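Local atomic coordinates of manganese-binding protein (Chlamydia trachomatis, PDB entry 6NSI), a protein that binds iron, manganese and nickel ions, preferring ferrous iron, and delivers them to the membrane permease of an ABC transporter for import. Residues D34-E39 and P99-W104; S6-I11 and L59-S64. All coordinates share one frame; numbering follows the deposited sequence.

Interaction 1. Residues D34-E39 and P99-W104. With FE (Fe (III) ion), chain B.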
loop_
_atom_site.group_PDB
_atom_site.type_symbol
_atom_site.label_atom_id
_atom_site.label_comp_id
_atom_site.label_asym_id
_atom_site.label_seq_id
_atom_site.Cartn_x
_atom_site.Cartn_y
_atom_site.Cartn_z
ATOM N N ASP A 34 7.919 10.223 2.911
ATOM C CA ASP A 34 7.718 8.994 3.667
ATOM C C ASP A 34 6.561 9.155 4.645
ATOM O O ASP A 34 6.699 9.892 5.632
ATOM C CB ASP A 34 8.996 8.630 4.414
ATOM C CG ASP A 34 8.778 7.535 5.437
ATOM O OD1 ASP A 34 7.990 6.616 5.132
ATOM O OD2 ASP A 34 9.402 7.580 6.528
ATOM N N PRO A 35 5.432 8.475 4.440
ATOM C CA PRO A 35 4.315 8.616 5.384
ATOM C C PRO A 35 4.620 8.028 6.743
ATOM O O PRO A 35 4.078 8.514 7.744
ATOM C CB PRO A 35 3.173 7.857 4.691
ATOM C CG PRO A 35 3.902 6.788 3.879
ATOM C CD PRO A 35 5.190 7.435 3.425
ATOM N N HIS A 36 5.467 6.995 6.806
ATOM C CA HIS A 36 5.755 6.323 8.073
ATOM C C HIS A 36 6.257 7.302 9.125
ATOM O O HIS A 36 5.923 7.180 10.308
ATOM C CB HIS A 36 6.811 5.234 7.869
ATOM C CG HIS A 36 6.364 4.106 6.993
ATOM N ND1 HIS A 36 5.702 3.003 7.483
ATOM C CD2 HIS A 36 6.509 3.899 5.663
ATOM C CE1 HIS A 36 5.449 2.167 6.492
ATOM N NE2 HIS A 36 5.924 2.689 5.376
ATOM N N SER A 37 7.088 8.259 8.717
ATOM C CA SER A 37 7.747 9.160 9.649
ATOM C C SER A 37 7.262 10.590 9.491
ATOM O O SER A 37 7.944 11.526 9.932
ATOM C CB SER A 37 9.260 9.090 9.469
ATOM O OG SER A 37 9.617 9.616 8.204
ATOM N N TYR A 38 6.099 10.777 8.870
ATOM C CA TYR A 38 5.576 12.115 8.663
ATOM C C TYR A 38 5.351 12.787 10.004
ATOM O O TYR A 38 4.736 12.215 10.905
ATOM C CB TYR A 38 4.268 12.068 7.885
ATOM C CG TYR A 38 3.725 13.434 7.530
ATOM C CD1 TYR A 38 4.248 14.152 6.471
ATOM C CD2 TYR A 38 2.688 14.002 8.256
ATOM C CE1 TYR A 38 3.750 15.387 6.132
ATOM C CE2 TYR A 38 2.185 15.240 7.926
ATOM C CZ TYR A 38 2.726 15.935 6.867
ATOM O OH TYR A 38 2.230 17.176 6.526
ATOM N N GLU A 39 5.874 13.994 10.145
ATOM C CA GLU A 39 5.573 14.827 11.296
ATOM C C GLU A 39 4.731 15.992 10.806
ATOM O O GLU A 39 4.956 16.509 9.706
ATOM C CB GLU A 39 6.851 15.316 11.997
ATOM C CG GLU A 39 7.770 14.187 12.498
ATOM C CD GLU A 39 7.483 13.753 13.948
ATOM O OE1 GLU A 39 8.204 12.853 14.458
ATOM O OE2 GLU A 39 6.547 14.304 14.577
ATOM N N PRO A 99 3.104 -4.212 13.329
ATOM C CA PRO A 99 2.095 -4.546 12.315
ATOM C C PRO A 99 2.494 -4.018 10.948
ATOM O O PRO A 99 3.180 -2.995 10.816
ATOM C CB PRO A 99 0.831 -3.849 12.827
ATOM C CG PRO A 99 1.364 -2.658 13.562
ATOM C CD PRO A 99 2.685 -3.080 14.173
ATOM N N ASP A 100 2.063 -4.740 9.918
ATOM C CA ASP A 100 2.341 -4.342 8.548
ATOM C C ASP A 100 1.190 -3.482 8.046
ATOM O O ASP A 100 0.085 -4.016 7.819
ATOM C CB ASP A 100 2.526 -5.561 7.654
ATOM C CG ASP A 100 2.974 -5.194 6.254
ATOM O OD1 ASP A 100 2.763 -4.028 5.849
ATOM O OD2 ASP A 100 3.546 -6.073 5.554
ATOM N N PRO A 101 1.400 -2.187 7.808
ATOM C CA PRO A 101 0.291 -1.298 7.425
ATOM C C PRO A 101 -0.085 -1.328 5.948
ATOM O O PRO A 101 -1.093 -0.705 5.582
ATOM C CB PRO A 101 0.824 0.087 7.806
ATOM C CG PRO A 101 2.303 -0.047 7.561
ATOM C CD PRO A 101 2.664 -1.445 7.988
ATOM N N HIS A 102 0.671 -2.031 5.095
ATOM C CA HIS A 102 0.579 -1.817 3.651
ATOM C C HIS A 102 -0.561 -2.578 2.994
ATOM O O HIS A 102 -0.344 -3.261 1.986
ATOM C CB HIS A 102 1.898 -2.210 2.974
ATOM C CG HIS A 102 3.084 -1.474 3.518
ATOM N ND1 HIS A 102 3.850 -1.956 4.562
ATOM C CD2 HIS A 102 3.642 -0.290 3.159
ATOM C CE1 HIS A 102 4.825 -1.100 4.821
ATOM N NE2 HIS A 102 4.724 -0.085 3.982
ATOM N N ILE A 103 -1.787 -2.444 3.517
ATOM C CA ILE A 103 -2.895 -3.233 2.971
ATOM C C ILE A 103 -3.430 -2.698 1.650
ATOM O O ILE A 103 -4.198 -3.399 0.978
ATOM C CB ILE A 103 -4.050 -3.330 3.991
ATOM C CG1 ILE A 103 -4.512 -1.934 4.429
ATOM C CG2 ILE A 103 -3.636 -4.196 5.198
ATOM C CD1 ILE A 103 -5.783 -1.924 5.341
ATOM N N TRP A 104 -3.056 -1.481 1.245
ATOM C CA TRP A 104 -3.596 -0.895 0.021
ATOM C C TRP A 104 -3.009 -1.494 -1.254
ATOM O O TRP A 104 -3.430 -1.098 -2.348
ATOM C CB TRP A 104 -3.375 0.624 0.011
ATOM C CG TRP A 104 -1.908 0.988 0.129
ATOM C CD1 TRP A 104 -0.997 1.095 -0.889
ATOM C CD2 TRP A 104 -1.192 1.258 1.338
ATOM N NE1 TRP A 104 0.251 1.429 -0.384
ATOM C CE2 TRP A 104 0.155 1.541 0.978
ATOM C CE3 TRP A 104 -1.554 1.309 2.689
ATOM C CZ2 TRP A 104 1.130 1.859 1.924
ATOM C CZ3 TRP A 104 -0.582 1.627 3.626
ATOM C CH2 TRP A 104 0.745 1.896 3.239
HETATM FE FE FE B . 6.038 1.625 3.619
#
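His36 and Pro101 mark the closest approach of two loop backbones, their CA atoms 9.4 Å apart, and a ferric ion is bound by both histidine side chains. NE2 of His36 binds the iron at 2.1 Å, and NE2 of His102 binds it at 2.2 Å. These two nitrogens are 3.3 Å apart and not hydrogen-bonded to each other; the metal brings them together. Both histidines set CG beside the backbone N (chi1 -65° in His36), which helps turn the rings to the metal. The imidazoles meet rim to rim, their planes at 51°. Pro101 packs its CG against one face of the His102 ring, toward the rim, and Pro101 CG also lies 4.0 Å from His36 CE1.

Asp100 fixes the rotation of His102. Its OD1 accepts ND1 of the ring at 2.7 Å, on the syn side and near the imidazole plane, and also the backbone N of His102, from the other face of the carboxylate. This second-shell bond leaves NE2 directed at the metal and would probably make the ring a stronger ligand. Asp34 OD1 takes the backbone N of His36, forming an Asx turn. His168 and Asp260 complete a three-histidine, one-aspartate site consistent with the solute-binding protein 9 family.

Interaction 2. Residues S6-I11 and L59-S64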
loop_
_atom_site.group_PDB
_atom_site.type_symbol
_atom_site.label_atom_id
_atom_site.label_comp_id
_atom_site.label_asym_id
_atom_site.label_seq_id
_atom_site.Cartn_x
_atom_site.Cartn_y
_atom_site.Cartn_z
ATOM N N SER A 6 -8.166 13.206 4.680
ATOM C CA SER A 6 -7.551 11.894 4.543
ATOM C C SER A 6 -6.055 12.007 4.823
ATOM O O SER A 6 -5.408 12.969 4.405
ATOM C CB SER A 6 -7.774 11.317 3.144
ATOM O OG SER A 6 -9.151 11.102 2.874
ATOM N N MET A 7 -5.503 11.007 5.514
ATOM C CA MET A 7 -4.087 11.075 5.874
ATOM C C MET A 7 -3.181 11.053 4.641
ATOM O O MET A 7 -2.170 11.766 4.599
ATOM C CB MET A 7 -3.732 9.936 6.828
ATOM C CG MET A 7 -4.089 10.227 8.285
ATOM S SD MET A 7 -3.283 11.723 8.905
ATOM C CE MET A 7 -1.563 11.340 8.585
ATOM N N ASN A 8 -3.531 10.263 3.620
ATOM C CA ASN A 8 -2.651 10.055 2.466
ATOM C C ASN A 8 -3.503 9.875 1.206
ATOM O O ASN A 8 -4.739 9.861 1.267
ATOM C CB ASN A 8 -1.721 8.857 2.701
ATOM C CG ASN A 8 -2.485 7.541 2.895
ATOM O OD1 ASN A 8 -3.277 7.123 2.037
ATOM N ND2 ASN A 8 -2.226 6.873 4.012
ATOM N N ARG A 9 -2.830 9.723 0.047
ATOM C CA ARG A 9 -3.553 9.700 -1.226
ATOM C C ARG A 9 -4.214 8.358 -1.506
ATOM O O ARG A 9 -5.219 8.300 -2.230
ATOM C CB ARG A 9 -2.621 10.057 -2.379
ATOM C CG ARG A 9 -2.284 11.531 -2.446
ATOM C CD ARG A 9 -3.497 12.356 -2.861
ATOM N NE ARG A 9 -4.010 11.955 -4.165
ATOM C CZ ARG A 9 -3.403 12.229 -5.317
ATOM N NH1 ARG A 9 -2.267 12.910 -5.320
ATOM N NH2 ARG A 9 -3.927 11.823 -6.466
ATOM N N MET A 10 -3.661 7.274 -0.963
ATOM C CA MET A 10 -4.291 5.971 -1.134
ATOM C C MET A 10 -5.681 5.968 -0.511
ATOM O O MET A 10 -6.619 5.372 -1.057
ATOM C CB MET A 10 -3.393 4.898 -0.527
ATOM C CG MET A 10 -2.026 4.827 -1.219
ATOM S SD MET A 10 -0.789 5.965 -0.519
ATOM C CE MET A 10 -0.377 5.071 0.982
ATOM N N ILE A 11 -5.838 6.671 0.614
ATOM C CA ILE A 11 -7.156 6.885 1.192
ATOM C C ILE A 11 -7.907 7.978 0.442
ATOM O O ILE A 11 -9.065 7.794 0.059
ATOM C CB ILE A 11 -7.027 7.218 2.688
ATOM C CG1 ILE A 11 -6.472 6.011 3.436
ATOM C CG2 ILE A 11 -8.371 7.624 3.268
ATOM C CD1 ILE A 11 -5.914 6.369 4.776
ATOM N N LEU A 59 -2.850 0.627 11.827
ATOM C CA LEU A 59 -1.815 -0.403 11.692
ATOM C C LEU A 59 -0.417 0.190 11.826
ATOM O O LEU A 59 0.550 -0.335 11.261
ATOM C CB LEU A 59 -1.952 -1.174 10.369
ATOM C CG LEU A 59 -3.373 -1.571 9.927
ATOM C CD1 LEU A 59 -3.376 -2.254 8.553
ATOM C CD2 LEU A 59 -4.055 -2.454 10.960
ATOM N N GLY A 60 -0.309 1.301 12.553
ATOM C CA GLY A 60 0.963 1.951 12.809
ATOM C C GLY A 60 1.470 2.899 11.740
ATOM O O GLY A 60 2.604 3.375 11.855
ATOM N N LEU A 61 0.683 3.194 10.700
ATOM C CA LEU A 61 1.201 4.043 9.629
ATOM C C LEU A 61 1.342 5.493 10.078
ATOM O O LEU A 61 2.256 6.205 9.633
ATOM C CB LEU A 61 0.293 3.965 8.403
ATOM C CG LEU A 61 0.897 4.666 7.183
ATOM C CD1 LEU A 61 2.220 3.990 6.772
ATOM C CD2 LEU A 61 -0.122 4.663 6.045
ATOM N N GLU A 62 0.429 5.956 10.924
ATOM C CA GLU A 62 0.469 7.313 11.472
ATOM C C GLU A 62 1.138 7.312 12.846
ATOM O O GLU A 62 0.579 7.796 13.823
ATOM C CB GLU A 62 -0.950 7.883 11.541
ATOM C CG GLU A 62 -1.649 8.033 10.173
ATOM C CD GLU A 62 -2.503 6.814 9.775
ATOM O OE1 GLU A 62 -2.785 5.942 10.637
ATOM O OE2 GLU A 62 -2.895 6.719 8.588
ATOM N N HIS A 63 2.346 6.755 12.947
ATOM C CA HIS A 63 2.935 6.437 14.246
ATOM C C HIS A 63 3.889 7.505 14.775
ATOM O O HIS A 63 4.438 7.336 15.870
ATOM C CB HIS A 63 3.660 5.084 14.182
ATOM C CG HIS A 63 5.088 5.177 13.741
ATOM N ND1 HIS A 63 6.121 5.468 14.610
ATOM C CD2 HIS A 63 5.657 5.005 12.524
ATOM C CE1 HIS A 63 7.263 5.483 13.945
ATOM N NE2 HIS A 63 7.008 5.203 12.677
ATOM N N SER A 64 4.108 8.587 14.033
ATOM C CA SER A 64 4.935 9.678 14.524
ATOM C C SER A 64 4.295 10.341 15.741
ATOM O O SER A 64 3.070 10.375 15.891
ATOM C CB SER A 64 5.153 10.707 13.423
ATOM O OG SER A 64 4.100 11.660 13.401
HETATM O O HOH W 1 -0.960 7.971 6.503
#
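Met7 sets CG beside its backbone N (chi1 -82°) and then bends at chi2 and chi3, which brings its methyl end onto the Glu62 side chain. Glu62 bends in turn at chi2 (93°), bringing its carboxylate across to the CB and CG of Met7. Met7 CE lies 3.7 Å from Glu62 CG. Met7 CG lies 3.7 Å from Glu62 OE2, so the aliphatic part of the methionine runs past both the stem and the acid end of the glutamate.

Next to this pair, Asn8 and Leu61 cross at about a right angle. ND2 of Asn8 touches the methyl CD2 of Leu61 at 3.7 Å. No direct hydrogen bond joins the two segments. A water connects them instead: it accepts from Asn8 ND2 at 3.0 Å and donates to Glu62 OE2 at 3.1 Å. The carboxylate is also held by its own loop, where the backbone N of Asn57 donates to OE2, its strongest polar partner, and that of Gly58 to OE1. These bonds hold the acid end in place.

The two ends of the Asn8 amide do different work. While ND2 faces the water, OD1 accepts the backbone N of Ile11 at 3.0 Å. Asn8 stands at the N-cap position of helix 9-19, and this is its capping bond. The arrangement is thus a helix N-cap joined through water to the loop after strand 54-56, at the ends of adjacent parallel strands in an alpha/beta domain.

Overall arrangement
From the N terminus, strand 3-6 runs into residues 6-11 and helix 9-19. Strand 24-27 follows, then the loop with residues 34-39. After strand 54-56 the chain reaches residues 59-64, where interaction 2 closes its loop back to the start of helix 9-19. Residues 99-104 come last and close interaction 1 back to residues 34-39. The two closures cross, because the segments alternate along the chain. Their centres are about 6 Å apart, and they touch directly: Ser64 OG bonds to Tyr38 O, and Leu59 O packs on Pro101. Together they tie loops following strands 3-6, 24-27 and 54-56 of the parallel sheet to the loop preceding helix 107-124.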